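Local coordinates for adenosine monophosphate-protein transferase (Pyrococcus horikoshii, PDB 2D16) that is of unknown function but may act on adenosine or transfer adenosine monophosphate to proteins, at residues 14-19 against 89-94. Residues are numbered along the deposited sequence; the frame is centred on the assembly and turned at random.
Sequences GVEVII and NAYPIN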
ATOM      1  N   GLY A  14     -32.970  -0.227  35.127  1.00 32.84           N
ATOM      2  CA  GLY A  14     -32.111  -0.126  33.961  1.00 32.05           C
ATOM      3  C   GLY A  14     -32.818   0.187  32.654  1.00 30.21           C
ATOM      4  O   GLY A  14     -32.179   0.587  31.681  1.00 32.33           O
ATOM      5  N   VAL A  15     -34.134   0.003  32.614  1.00 27.74           N
ATOM      6  CA  VAL A  15     -34.890   0.280  31.398  1.00 26.32           C
ATOM      7  C   VAL A  15     -35.218   1.765  31.297  1.00 24.77           C
ATOM      8  O   VAL A  15     -35.643   2.385  32.272  1.00 24.92           O
ATOM      9  CB  VAL A  15     -36.188  -0.558  31.354  1.00 26.26           C
ATOM     10  CG1 VAL A  15     -37.121  -0.055  30.255  1.00 25.66           C
ATOM     11  CG2 VAL A  15     -35.835  -2.015  31.107  1.00 27.49           C
ATOM     12  N   GLU A  16     -35.005   2.328  30.110  1.00 23.11           N
ATOM     13  CA  GLU A  16     -35.258   3.747  29.863  1.00 23.04           C
ATOM     14  C   GLU A  16     -36.676   3.943  29.341  1.00 22.70           C
ATOM     15  O   GLU A  16     -37.158   3.146  28.535  1.00 21.72           O
ATOM     16  CB  GLU A  16     -34.281   4.282  28.812  1.00 23.05           C
ATOM     17  CG  GLU A  16     -32.800   4.036  29.083  1.00 24.73           C
ATOM     18  CD  GLU A  16     -32.180   5.066  30.009  1.00 24.65           C
ATOM     19  OE1 GLU A  16     -32.780   6.145  30.203  1.00 25.30           O
ATOM     20  OE2 GLU A  16     -31.078   4.804  30.530  1.00 26.28           O
ATOM     21  N   VAL A  17     -37.342   4.998  29.797  1.00 20.61           N
ATOM     22  CA  VAL A  17     -38.691   5.289  29.333  1.00 20.10           C
ATOM     23  C   VAL A  17     -38.720   6.648  28.640  1.00 20.86           C
ATOM     24  O   VAL A  17     -38.036   7.584  29.055  1.00 19.68           O
ATOM     25  CB  VAL A  17     -39.724   5.297  30.495  1.00 20.70           C
ATOM     26  CG1 VAL A  17     -39.398   6.400  31.493  1.00 19.25           C
ATOM     27  CG2 VAL A  17     -41.135   5.489  29.937  1.00 20.88           C
ATOM     28  N   ILE A  18     -39.494   6.731  27.562  1.00 20.31           N
ATOM     29  CA  ILE A  18     -39.655   7.970  26.815  1.00 19.36           C
ATOM     30  C   ILE A  18     -41.152   8.110  26.552  1.00 20.20           C
ATOM     31  O   ILE A  18     -41.784   7.189  26.036  1.00 22.02           O
ATOM     32  CB  ILE A  18     -38.913   7.935  25.458  1.00 20.61           C
ATOM     33  CG1 ILE A  18     -37.428   7.633  25.672  1.00 18.67           C
ATOM     34  CG2 ILE A  18     -39.070   9.281  24.754  1.00 21.46           C
ATOM     35  CD1 ILE A  18     -36.641   7.468  24.383  1.00 22.77           C
ATOM     36  N   ILE A  19     -41.722   9.250  26.926  1.00 19.27           N
ATOM     37  CA  ILE A  19     -43.147   9.485  26.722  1.00 19.64           C
ATOM     38  C   ILE A  19     -43.282  10.676  25.780  1.00 19.28           C
ATOM     39  O   ILE A  19     -42.606  11.685  25.959  1.00 19.04           O
ATOM     40  CB  ILE A  19     -43.869   9.838  28.045  1.00 21.53           C
ATOM     41  CG1 ILE A  19     -43.514   8.828  29.141  1.00 24.91           C
ATOM     42  CG2 ILE A  19     -45.373   9.878  27.817  1.00 20.00           C
ATOM     43  CD1 ILE A  19     -43.962   7.415  28.855  1.00 26.97           C
ATOM     44  N   ASN A  89     -30.320  -1.312  26.036  1.00 23.39           N
ATOM     45  CA  ASN A  89     -29.221  -1.423  25.080  1.00 24.16           C
ATOM     46  C   ASN A  89     -29.097  -0.143  24.251  1.00 24.14           C
ATOM     47  O   ASN A  89     -28.555  -0.147  23.144  1.00 24.17           O
ATOM     48  CB  ASN A  89     -29.416  -2.632  24.155  1.00 26.97           C
ATOM     49  CG  ASN A  89     -29.476  -3.943  24.915  1.00 29.99           C
ATOM     50  OD1 ASN A  89     -28.921  -4.064  26.006  1.00 31.34           O
ATOM     51  ND2 ASN A  89     -30.137  -4.935  24.335  1.00 29.90           N
ATOM     52  N   ALA A  90     -29.604   0.949  24.810  1.00 22.92           N
ATOM     53  CA  ALA A  90     -29.561   2.260  24.171  1.00 21.84           C
ATOM     54  C   ALA A  90     -29.972   3.271  25.231  1.00 21.03           C
ATOM     55  O   ALA A  90     -30.691   2.930  26.168  1.00 21.83           O
ATOM     56  CB  ALA A  90     -30.526   2.315  22.987  1.00 22.59           C
ATOM     57  N   TYR A  91     -29.508   4.508  25.080  1.00 20.63           N
ATOM     58  CA  TYR A  91     -29.813   5.574  26.026  1.00 20.78           C
ATOM     59  C   TYR A  91     -30.577   6.686  25.318  1.00 19.71           C
ATOM     60  O   TYR A  91     -30.491   6.821  24.100  1.00 19.03           O
ATOM     61  CB  TYR A  91     -28.521   6.149  26.600  1.00 21.83           C
ATOM     62  CG  TYR A  91     -27.659   5.142  27.327  1.00 26.93           C
ATOM     63  CD1 TYR A  91     -28.099   4.540  28.507  1.00 28.76           C
ATOM     64  CD2 TYR A  91     -26.393   4.802  26.846  1.00 29.24           C
ATOM     65  CE1 TYR A  91     -27.300   3.627  29.194  1.00 31.24           C
ATOM     66  CE2 TYR A  91     -25.584   3.888  27.528  1.00 31.94           C
ATOM     67  CZ  TYR A  91     -26.047   3.308  28.701  1.00 33.09           C
ATOM     68  OH  TYR A  91     -25.252   2.419  29.392  1.00 33.94           O
ATOM     69  N   PRO A  92     -31.326   7.504  26.079  1.00 19.77           N
ATOM     70  CA  PRO A  92     -32.087   8.600  25.468  1.00 19.32           C
ATOM     71  C   PRO A  92     -31.224   9.496  24.582  1.00 19.66           C
ATOM     72  O   PRO A  92     -31.661   9.929  23.517  1.00 18.06           O
ATOM     73  CB  PRO A  92     -32.655   9.338  26.677  1.00 19.49           C
ATOM     74  CG  PRO A  92     -32.886   8.214  27.666  1.00 20.84           C
ATOM     75  CD  PRO A  92     -31.607   7.406  27.524  1.00 19.70           C
ATOM     76  N   ILE A  93     -29.992   9.764  25.010  1.00 18.16           N
ATOM     77  CA  ILE A  93     -29.110  10.627  24.235  1.00 17.87           C
ATOM     78  C   ILE A  93     -28.792  10.053  22.849  1.00 17.64           C
ATOM     79  O   ILE A  93     -28.411  10.788  21.943  1.00 16.84           O
ATOM     80  CB  ILE A  93     -27.789  10.923  25.005  1.00 18.49           C
ATOM     81  CG1 ILE A  93     -27.085  12.126  24.368  1.00 20.03           C
ATOM     82  CG2 ILE A  93     -26.887   9.695  25.001  1.00 19.36           C
ATOM     83  CD1 ILE A  93     -25.892  12.643  25.158  1.00 22.51           C
ATOM     84  N   ASN A  94     -28.975   8.742  22.680  1.00 17.28           N
ATOM     85  CA  ASN A  94     -28.712   8.100  21.396  1.00 17.86           C
ATOM     86  C   ASN A  94     -29.956   8.068  20.510  1.00 17.76           C
ATOM     87  O   ASN A  94     -29.846   7.833  19.306  1.00 19.73           O
ATOM     88  CB  ASN A  94     -28.264   6.640  21.578  1.00 17.93           C
ATOM     89  CG  ASN A  94     -27.123   6.478  22.565  1.00 20.93           C
ATOM     90  OD1 ASN A  94     -27.185   5.671  23.496  1.00 22.82           O
ATOM     91  ND2 ASN A  94     -26.073   7.270  22.375  1.00 19.06           N
TER
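At the start of strand 16-22, in the five-stranded antiparallel sheet, E16 reaches from the strand to the turn that leads from strand 82-88 into helix 92-100, meeting Y91 and P92. Backbone pairing with M87 of the adjacent strand places E16 in the sheet, and the I18 side chain, touching V95 and I99, packs the sheet against helix 92-100. In E16, CG stands anti to the carbonyl carbon and the chain bends at chi2 (-83°), which brings the two carboxylate oxygens against P92 and the edge of Y91. OE1 lies 3.2 Å from P92 CD and 3.3 Å from P92 CG, a van der Waals contact with the ring's methylenes, the two side chains crossing at about a right angle. OE2 meets the edge of the Y91 ring in its plane, 3.6 Å from CD1, with carboxylate and ring nearly perpendicular at 85°. No hydrogen bond spans the segments; nearby, P92 also touches A111 of strand 105-112, and Y91 packs on P41 of a second subunit. The turn holds its own shape: N94 N donates to Y91 O at 2.8 Å, and Y91 N donates to N94 OD1 at 3.0 Å, its N-H...O angle 149°.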